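Local coordinates for protein-tyrosine-phosphatase PTP1 (Arabidopsis thaliana, PDB 6KRW) that removes phosphate from phosphotyrosine in proteins, dephosphorylating MAP kinases such as MPK6 and so helping to modulate plant defence responses, at residues L10-I24 and Y292-T306. Residues are numbered along the deposited sequence; the frame is centred on the assembly and turned at random.
Sequences LNHCHQALGVFRGKI and YNAIVDELEDLTAGT
L17 of helix 10-24 drops as a knob into the hole made by V296, L299, E300 and T303, and in turn L299 sits among C13, A16, L17 and F20. This knobs-into-holes packing joins the N-terminal helix to the last helix of the classical tyrosine-phosphatase domain; the two run roughly antiparallel, the axes coming within 9.3 Å, their N-to-C directions 143° apart. One turn along, CG2 of I295 stands 3.8 Å from the F20 ring centroid, a CH-pi contact almost on the ring normal. The ring edge, at CD1, meets CD1 of Y292. Beyond it, K23 NZ bonds weakly to Y292 OH, but E33 of helix 27-39 engages both.

Toward the C-terminal end of helix 292-303, T303 CG2 sits over the centre of the H14 ring, while H14 NE2 donates to T306 OG1 at 2.9 Å through a bent bond (142°), OG1 tilted from the ring plane. An alanine in place of H14 is likely to bare the ring-facing side of the T303 methyl and leave the poorly ordered C-terminal turn without this tether. With chi1 at 58°, T303 OG1 bonds to L299 O, one turn back and 2.8 Å away, while lying beside L17 CD2, which leaves CG2 between the H14 ring and C13 CB.

Further along the same side of helix 10-24, R21 reaches over L17, whose CG lies under one guanidinium face, offset toward its rim, to salt-bridge E300. R21 NH2 meets E300 OE2 at 2.7 Å on its anti side, tilted from the carboxylate plane, and a water accepting from R21 NE donates to that oxygen.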
ATOM      1  N   LEU A  10      10.771 -19.807  12.550  1.00 38.56           N
ATOM      2  CA  LEU A  10      10.708 -19.380  13.974  1.00 36.90           C
ATOM      3  C   LEU A  10      12.061 -18.803  14.409  1.00 36.34           C
ATOM      4  O   LEU A  10      12.070 -17.760  15.094  1.00 32.98           O
ATOM      5  CB  LEU A  10      10.327 -20.574  14.857  1.00 47.10           C
ATOM      6  CG  LEU A  10       8.833 -20.783  15.047  1.00 65.37           C
ATOM      7  CD1 LEU A  10       8.584 -22.061  15.829  1.00 71.75           C
ATOM      8  CD2 LEU A  10       8.206 -19.582  15.740  1.00 91.98           C
ATOM      9  N   ASN A  11      13.157 -19.473  14.056  1.00 35.04           N
ATOM     10  CA  ASN A  11      14.520 -18.972  14.392  1.00 37.35           C
ATOM     11  C   ASN A  11      14.711 -17.582  13.779  1.00 41.65           C
ATOM     12  O   ASN A  11      15.294 -16.692  14.428  1.00 32.24           O
ATOM     13  CB  ASN A  11      15.596 -19.920  13.883  1.00 37.83           C
ATOM     14  CG  ASN A  11      15.656 -21.211  14.666  1.00 47.48           C
ATOM     15  OD1 ASN A  11      15.283 -21.254  15.833  1.00 51.24           O
ATOM     16  ND2 ASN A  11      16.134 -22.268  14.035  1.00 54.59           N
ATOM     17  N   HIS A  12      14.242 -17.388  12.556  1.00 34.76           N
ATOM     18  CA  HIS A  12      14.450 -16.081  11.879  1.00 30.42           C
ATOM     19  C   HIS A  12      13.588 -15.015  12.567  1.00 29.49           C
ATOM     20  O   HIS A  12      14.062 -13.898  12.757  1.00 26.22           O
ATOM     21  CB  HIS A  12      14.199 -16.221  10.380  1.00 35.42           C
ATOM     22  CG  HIS A  12      15.273 -16.997   9.680  1.00 37.75           C
ATOM     23  ND1 HIS A  12      16.583 -17.015  10.131  1.00 45.84           N
ATOM     24  CD2 HIS A  12      15.264 -17.721   8.544  1.00 32.99           C
ATOM     25  CE1 HIS A  12      17.314 -17.749   9.321  1.00 43.82           C
ATOM     26  NE2 HIS A  12      16.528 -18.188   8.337  1.00 46.85           N
ATOM     27  N   CYS A  13      12.381 -15.386  12.990  1.00 29.51           N
ATOM     28  CA  CYS A  13      11.536 -14.401  13.709  1.00 28.61           C
ATOM     29  C   CYS A  13      12.170 -14.039  15.067  1.00 26.88           C
ATOM     30  O   CYS A  13      12.124 -12.856  15.440  1.00 26.10           O
ATOM     31  CB  CYS A  13      10.120 -14.940  13.899  1.00 25.73           C
ATOM     32  SG  CYS A  13       9.168 -15.020  12.360  0.99 31.98           S
ATOM     33  N   HIS A  14      12.701 -15.020  15.801  1.00 28.10           N
ATOM     34  CA  HIS A  14      13.364 -14.739  17.098  1.00 28.91           C
ATOM     35  C   HIS A  14      14.570 -13.829  16.871  1.00 28.20           C
ATOM     36  O   HIS A  14      14.757 -12.850  17.602  1.00 27.37           O
ATOM     37  CB  HIS A  14      13.760 -16.042  17.803  1.00 32.07           C
ATOM     38  CG  HIS A  14      12.628 -16.695  18.518  1.00 36.99           C
ATOM     39  ND1 HIS A  14      12.086 -16.170  19.673  1.00 44.75           N
ATOM     40  CD2 HIS A  14      11.942 -17.821  18.249  1.00 37.08           C
ATOM     41  CE1 HIS A  14      11.104 -16.948  20.087  1.00 46.24           C
ATOM     42  NE2 HIS A  14      11.003 -17.966  19.228  1.00 44.82           N
ATOM     43  N   GLN A  15      15.361 -14.141  15.859  1.00 26.39           N
ATOM     44  CA  GLN A  15      16.562 -13.332  15.543  1.00 28.97           C
ATOM     45  C   GLN A  15      16.135 -11.911  15.199  1.00 25.21           C
ATOM     46  O   GLN A  15      16.715 -10.956  15.750  1.00 26.60           O
ATOM     47  CB  GLN A  15      17.311 -13.988  14.391  1.00 28.05           C
ATOM     48  CG  GLN A  15      18.030 -15.263  14.802  1.00 30.22           C
ATOM     49  CD  GLN A  15      18.370 -16.115  13.602  1.00 29.34           C
ATOM     50  OE1 GLN A  15      18.202 -15.693  12.459  1.00 31.72           O
ATOM     51  NE2 GLN A  15      18.803 -17.337  13.859  1.00 33.77           N
ATOM     52  N   ALA A  16      15.130 -11.768  14.341  1.00 23.96           N
ATOM     53  CA  ALA A  16      14.627 -10.428  13.974  1.00 22.56           C
ATOM     54  C   ALA A  16      14.053  -9.728  15.206  1.00 23.45           C
ATOM     55  O   ALA A  16      14.261  -8.529  15.363  1.00 24.07           O
ATOM     56  CB  ALA A  16      13.601 -10.528  12.887  1.00 23.26           C
ATOM     57  N   LEU A  17      13.305 -10.459  16.033  1.00 24.04           N
ATOM     58  CA  LEU A  17      12.660  -9.804  17.199  1.00 23.52           C
ATOM     59  C   LEU A  17      13.733  -9.192  18.100  1.00 22.85           C
ATOM     60  O   LEU A  17      13.557  -8.064  18.581  1.00 24.44           O
ATOM     61  CB  LEU A  17      11.822 -10.829  17.960  1.00 26.60           C
ATOM     62  CG  LEU A  17      11.107 -10.300  19.203  1.00 27.26           C
ATOM     63  CD1 LEU A  17      10.266  -9.068  18.918  1.00 25.47           C
ATOM     64  CD2 LEU A  17      10.241 -11.389  19.820  1.00 31.40           C
ATOM     65  N   GLY A  18      14.806  -9.916  18.375  1.00 24.91           N
ATOM     66  CA  GLY A  18      15.856  -9.371  19.248  1.00 29.50           C
ATOM     67  C   GLY A  18      16.434  -8.098  18.665  1.00 24.95           C
ATOM     68  O   GLY A  18      16.708  -7.138  19.436  1.00 25.76           O
ATOM     69  N   VAL A  19      16.638  -8.066  17.347  1.00 24.09           N
ATOM     70  CA  VAL A  19      17.190  -6.854  16.699  1.00 23.32           C
ATOM     71  C   VAL A  19      16.199  -5.692  16.746  1.00 22.91           C
ATOM     72  O   VAL A  19      16.579  -4.606  17.202  1.00 24.30           O
ATOM     73  CB  VAL A  19      17.642  -7.184  15.268  1.00 23.75           C
ATOM     74  CG1 VAL A  19      17.949  -5.903  14.525  1.00 23.47           C
ATOM     75  CG2 VAL A  19      18.816  -8.162  15.292  1.00 23.68           C
ATOM     76  N   PHE A  20      14.959  -5.906  16.314  1.00 22.27           N
ATOM     77  CA  PHE A  20      13.967  -4.800  16.277  1.00 23.46           C
ATOM     78  C   PHE A  20      13.647  -4.323  17.699  1.00 24.04           C
ATOM     79  O   PHE A  20      13.498  -3.115  17.901  1.00 24.93           O
ATOM     80  CB  PHE A  20      12.721  -5.244  15.508  1.00 22.21           C
ATOM     81  CG  PHE A  20      12.899  -5.185  14.010  1.00 22.52           C
ATOM     82  CD1 PHE A  20      12.690  -3.998  13.340  1.00 24.57           C
ATOM     83  CD2 PHE A  20      13.198  -6.312  13.268  1.00 23.55           C
ATOM     84  CE1 PHE A  20      12.807  -3.929  11.962  1.00 25.18           C
ATOM     85  CE2 PHE A  20      13.358  -6.228  11.888  1.00 24.98           C
ATOM     86  CZ  PHE A  20      13.197  -5.034  11.245  1.00 22.12           C
ATOM     87  N   ARG A  21      13.552  -5.246  18.645  1.00 25.80           N
ATOM     88  CA  ARG A  21      13.249  -4.854  20.045  1.00 28.72           C
ATOM     89  C   ARG A  21      14.421  -4.026  20.577  1.00 26.53           C
ATOM     90  O   ARG A  21      14.190  -3.033  21.288  1.00 28.32           O
ATOM     91  CB  ARG A  21      12.977  -6.099  20.893  1.00 35.37           C
ATOM     92  CG  ARG A  21      12.498  -5.806  22.301  1.00 45.65           C
ATOM     93  CD  ARG A  21      12.316  -7.122  23.035  1.00 57.95           C
ATOM     94  NE  ARG A  21      11.037  -7.747  22.734  1.00 54.28           N
ATOM     95  CZ  ARG A  21      10.765  -9.043  22.870  1.00 50.58           C
ATOM     96  NH1 ARG A  21      11.691  -9.896  23.275  1.00 52.84           N
ATOM     97  NH2 ARG A  21       9.557  -9.488  22.575  1.00 59.16           N
ATOM     98  N   GLY A  22      15.650  -4.419  20.239  1.00 29.42           N
ATOM     99  CA  GLY A  22      16.816  -3.634  20.673  1.00 29.70           C
ATOM    100  C   GLY A  22      16.763  -2.228  20.101  1.00 26.55           C
ATOM    101  O   GLY A  22      17.175  -1.291  20.800  1.00 31.99           O
ATOM    102  N   LYS A  23      16.285  -2.068  18.870  1.00 26.10           N
ATOM    103  CA  LYS A  23      16.132  -0.724  18.262  1.00 27.60           C
ATOM    104  C   LYS A  23      15.117   0.110  19.052  1.00 28.03           C
ATOM    105  O   LYS A  23      15.396   1.272  19.334  1.00 28.68           O
ATOM    106  CB  LYS A  23      15.736  -0.861  16.791  1.00 31.56           C
ATOM    107  CG  LYS A  23      16.803  -1.509  15.918  1.00 34.28           C
ATOM    108  CD  LYS A  23      17.881  -0.550  15.538  1.00 43.57           C
ATOM    109  CE  LYS A  23      18.907  -1.152  14.604  1.00 54.48           C
ATOM    110  NZ  LYS A  23      18.380  -1.215  13.224  1.00 56.34           N
ATOM    111  N   ILE A  24      13.974  -0.463  19.407  1.00 26.20           N
ATOM    112  CA  ILE A  24      12.913   0.310  20.130  1.00 28.38           C
ATOM    113  C   ILE A  24      13.410   0.668  21.534  1.00 28.65           C
ATOM    114  O   ILE A  24      12.984   1.719  22.075  1.00 32.96           O
ATOM    115  CB  ILE A  24      11.580  -0.467  20.129  1.00 31.56           C
ATOM    116  CG1 ILE A  24      10.961  -0.351  18.733  1.00 35.60           C
ATOM    117  CG2 ILE A  24      10.634   0.013  21.210  1.00 52.19           C
ATOM    118  CD1 ILE A  24       9.769  -1.200  18.513  1.00 51.13           C
ATOM    119  N   TYR A 292       8.496   0.334  13.247  1.00 20.66           N
ATOM    120  CA  TYR A 292       9.277  -0.503  14.185  1.00 20.84           C
ATOM    121  C   TYR A 292       8.334  -1.146  15.210  1.00 22.29           C
ATOM    122  O   TYR A 292       8.440  -2.336  15.464  1.00 22.31           O
ATOM    123  CB  TYR A 292      10.326   0.329  14.905  1.00 22.60           C
ATOM    124  CG  TYR A 292      11.670   0.356  14.223  1.00 20.74           C
ATOM    125  CD1 TYR A 292      12.558  -0.678  14.420  1.00 25.03           C
ATOM    126  CD2 TYR A 292      12.051   1.408  13.413  1.00 22.53           C
ATOM    127  CE1 TYR A 292      13.796  -0.689  13.819  1.00 25.88           C
ATOM    128  CE2 TYR A 292      13.300   1.416  12.808  1.00 22.62           C
ATOM    129  CZ  TYR A 292      14.161   0.364  13.012  1.00 23.26           C
ATOM    130  OH  TYR A 292      15.414   0.308  12.429  1.00 25.34           O
ATOM    131  N   ASN A 293       7.412  -0.355  15.763  1.00 22.96           N
ATOM    132  CA  ASN A 293       6.513  -0.866  16.829  1.00 22.32           C
ATOM    133  C   ASN A 293       5.633  -1.969  16.250  1.00 20.78           C
ATOM    134  O   ASN A 293       5.465  -2.999  16.919  1.00 24.77           O
ATOM    135  CB  ASN A 293       5.705   0.288  17.410  1.00 24.99           C
ATOM    136  CG  ASN A 293       6.533   1.167  18.314  1.00 28.29           C
ATOM    137  OD1 ASN A 293       7.364   0.675  19.055  1.00 39.33           O
ATOM    138  ND2 ASN A 293       6.269   2.458  18.313  1.00 35.30           N
ATOM    139  N   ALA A 294       5.094  -1.763  15.049  1.00 21.32           N
ATOM    140  CA  ALA A 294       4.195  -2.773  14.457  1.00 21.65           C
ATOM    141  C   ALA A 294       5.003  -4.036  14.170  1.00 20.65           C
ATOM    142  O   ALA A 294       4.492  -5.145  14.304  1.00 23.69           O
ATOM    143  CB  ALA A 294       3.504  -2.251  13.221  1.00 22.08           C
ATOM    144  N   ILE A 295       6.220  -3.883  13.634  1.00 21.35           N
ATOM    145  CA  ILE A 295       7.027  -5.084  13.299  1.00 20.63           C
ATOM    146  C   ILE A 295       7.375  -5.849  14.584  1.00 21.04           C
ATOM    147  O   ILE A 295       7.249  -7.079  14.603  1.00 22.88           O
ATOM    148  CB  ILE A 295       8.285  -4.660  12.520  1.00 19.91           C
ATOM    149  CG1 ILE A 295       7.920  -4.186  11.113  1.00 21.03           C
ATOM    150  CG2 ILE A 295       9.302  -5.789  12.473  1.00 21.32           C
ATOM    151  CD1 ILE A 295       8.981  -3.339  10.423  1.00 19.78           C
ATOM    152  N   VAL A 296       7.770  -5.145  15.641  1.00 21.87           N
ATOM    153  CA  VAL A 296       8.037  -5.819  16.942  1.00 23.57           C
ATOM    154  C   VAL A 296       6.772  -6.526  17.425  1.00 23.97           C
ATOM    155  O   VAL A 296       6.879  -7.706  17.825  1.00 25.26           O
ATOM    156  CB  VAL A 296       8.587  -4.831  17.981  1.00 23.90           C
ATOM    157  CG1 VAL A 296       8.509  -5.395  19.392  1.00 28.16           C
ATOM    158  CG2 VAL A 296      10.011  -4.443  17.639  1.00 26.37           C
ATOM    159  N   ASP A 297       5.633  -5.835  17.422  1.00 23.13           N
ATOM    160  CA  ASP A 297       4.365  -6.408  17.963  1.00 23.73           C
ATOM    161  C   ASP A 297       4.007  -7.656  17.153  1.00 24.07           C
ATOM    162  O   ASP A 297       3.598  -8.665  17.751  1.00 28.38           O
ATOM    163  CB  ASP A 297       3.237  -5.383  17.922  1.00 25.98           C
ATOM    164  CG  ASP A 297       3.424  -4.269  18.933  1.00 26.57           C
ATOM    165  OD1 ASP A 297       4.333  -4.394  19.786  1.00 32.54           O
ATOM    166  OD2 ASP A 297       2.693  -3.250  18.831  1.00 29.31           O
ATOM    167  N   GLU A 298       4.239  -7.606  15.828  1.00 24.30           N
ATOM    168  CA  GLU A 298       3.847  -8.767  15.006  1.00 25.32           C
ATOM    169  C   GLU A 298       4.819  -9.921  15.245  1.00 24.99           C
ATOM    170  O   GLU A 298       4.380 -11.084  15.293  1.00 28.46           O
ATOM    171  CB  GLU A 298       3.700  -8.401  13.539  1.00 27.03           C
ATOM    172  CG  GLU A 298       3.097  -9.527  12.733  1.00 28.18           C
ATOM    173  CD  GLU A 298       1.699  -9.934  13.147  1.00 30.93           C
ATOM    174  OE1 GLU A 298       1.066  -9.155  13.856  1.00 33.12           O
ATOM    175  OE2 GLU A 298       1.265 -11.002  12.722  1.00 30.85           O
ATOM    176  N   LEU A 299       6.115  -9.635  15.332  1.00 25.42           N
ATOM    177  CA  LEU A 299       7.118 -10.690  15.626  1.00 24.80           C
ATOM    178  C   LEU A 299       6.847 -11.326  17.001  1.00 25.99           C
ATOM    179  O   LEU A 299       7.104 -12.537  17.128  1.00 31.12           O
ATOM    180  CB  LEU A 299       8.531 -10.112  15.562  1.00 25.76           C
ATOM    181  CG  LEU A 299       9.036  -9.776  14.158  1.00 23.20           C
ATOM    182  CD1 LEU A 299      10.350  -9.020  14.209  1.00 25.02           C
ATOM    183  CD2 LEU A 299       9.173 -11.045  13.313  1.00 25.71           C
ATOM    184  N   GLU A 300       6.320 -10.575  17.972  1.00 27.65           N
ATOM    185  CA  GLU A 300       5.943 -11.154  19.288  1.00 27.84           C
ATOM    186  C   GLU A 300       4.767 -12.120  19.106  1.00 31.05           C
ATOM    187  O   GLU A 300       4.826 -13.214  19.704  1.00 39.88           O
ATOM    188  CB  GLU A 300       5.620 -10.048  20.284  1.00 29.00           C
ATOM    189  CG  GLU A 300       6.837  -9.334  20.787  1.00 32.84           C
ATOM    190  CD  GLU A 300       6.577  -8.141  21.694  1.00 45.37           C
ATOM    191  OE1 GLU A 300       5.389  -7.703  21.829  1.00 51.43           O
ATOM    192  OE2 GLU A 300       7.572  -7.668  22.300  1.00 56.05           O
ATOM    193  N   ASP A 301       3.782 -11.762  18.280  1.00 29.74           N
ATOM    194  CA  ASP A 301       2.645 -12.671  17.976  1.00 35.66           C
ATOM    195  C   ASP A 301       3.160 -13.929  17.280  1.00 34.87           C
ATOM    196  O   ASP A 301       2.745 -15.030  17.675  1.00 38.33           O
ATOM    197  CB  ASP A 301       1.617 -11.998  17.080  1.00 40.69           C
ATOM    198  CG  ASP A 301       0.636 -11.132  17.828  1.00 40.73           C
ATOM    199  OD1 ASP A 301       0.756 -11.039  19.058  1.00 43.38           O
ATOM    200  OD2 ASP A 301      -0.236 -10.562  17.168  1.00 44.46           O
ATOM    201  N   LEU A 302       4.061 -13.767  16.304  1.00 36.96           N
ATOM    202  CA  LEU A 302       4.503 -14.913  15.466  1.00 33.98           C
ATOM    203  C   LEU A 302       5.310 -15.895  16.324  1.00 38.41           C
ATOM    204  O   LEU A 302       5.296 -17.097  16.011  1.00 42.19           O
ATOM    205  CB  LEU A 302       5.312 -14.407  14.267  1.00 35.99           C
ATOM    206  CG  LEU A 302       4.495 -13.699  13.187  1.00 32.10           C
ATOM    207  CD1 LEU A 302       5.396 -12.885  12.267  1.00 32.11           C
ATOM    208  CD2 LEU A 302       3.653 -14.695  12.394  1.00 36.03           C
ATOM    209  N   THR A 303       5.950 -15.412  17.391  1.00 35.91           N
ATOM    210  CA  THR A 303       6.855 -16.274  18.198  1.00 37.28           C
ATOM    211  C   THR A 303       6.211 -16.647  19.533  1.00 40.77           C
ATOM    212  O   THR A 303       6.892 -17.314  20.335  1.00 42.04           O
ATOM    213  CB  THR A 303       8.197 -15.584  18.441  1.00 34.93           C
ATOM    214  OG1 THR A 303       7.967 -14.337  19.104  1.00 34.93           O
ATOM    215  CG2 THR A 303       8.950 -15.371  17.147  1.00 37.94           C
ATOM    216  N   ALA A 304       4.970 -16.215  19.774  1.00 44.15           N
ATOM    217  CA  ALA A 304       4.334 -16.423  21.102  1.00 53.13           C
ATOM    218  C   ALA A 304       4.350 -17.911  21.466  1.00 53.55           C
ATOM    219  O   ALA A 304       3.951 -18.752  20.625  1.00 51.23           O
ATOM    220  CB  ALA A 304       2.937 -15.857  21.111  1.00 54.83           C
ATOM    221  N   GLY A 305       4.813 -18.211  22.683  1.00 61.46           N
ATOM    222  CA  GLY A 305       4.824 -19.592  23.204  1.00 66.34           C
ATOM    223  C   GLY A 305       5.933 -20.439  22.603  1.00 67.73           C
ATOM    224  O   GLY A 305       5.813 -21.674  22.640  1.00 70.03           O
ATOM    225  N   THR A 306       6.991 -19.811  22.087  1.00 71.29           N
ATOM    226  CA  THR A 306       8.125 -20.567  21.486  1.00 67.90           C
ATOM    227  C   THR A 306       9.447 -20.083  22.089  1.00 65.59           C
ATOM    228  O   THR A 306       9.601 -18.902  22.399  1.00 49.60           O
ATOM    229  CB  THR A 306       8.119 -20.444  19.958  1.00 63.36           C
ATOM    230  OG1 THR A 306       8.359 -19.083  19.594  1.00 55.84           O
ATOM    231  CG2 THR A 306       6.814 -20.911  19.352  1.00 57.49           C
TER
HETATM  232  O   HOH W   1       8.845  -5.554  23.085  1.00 61.75           O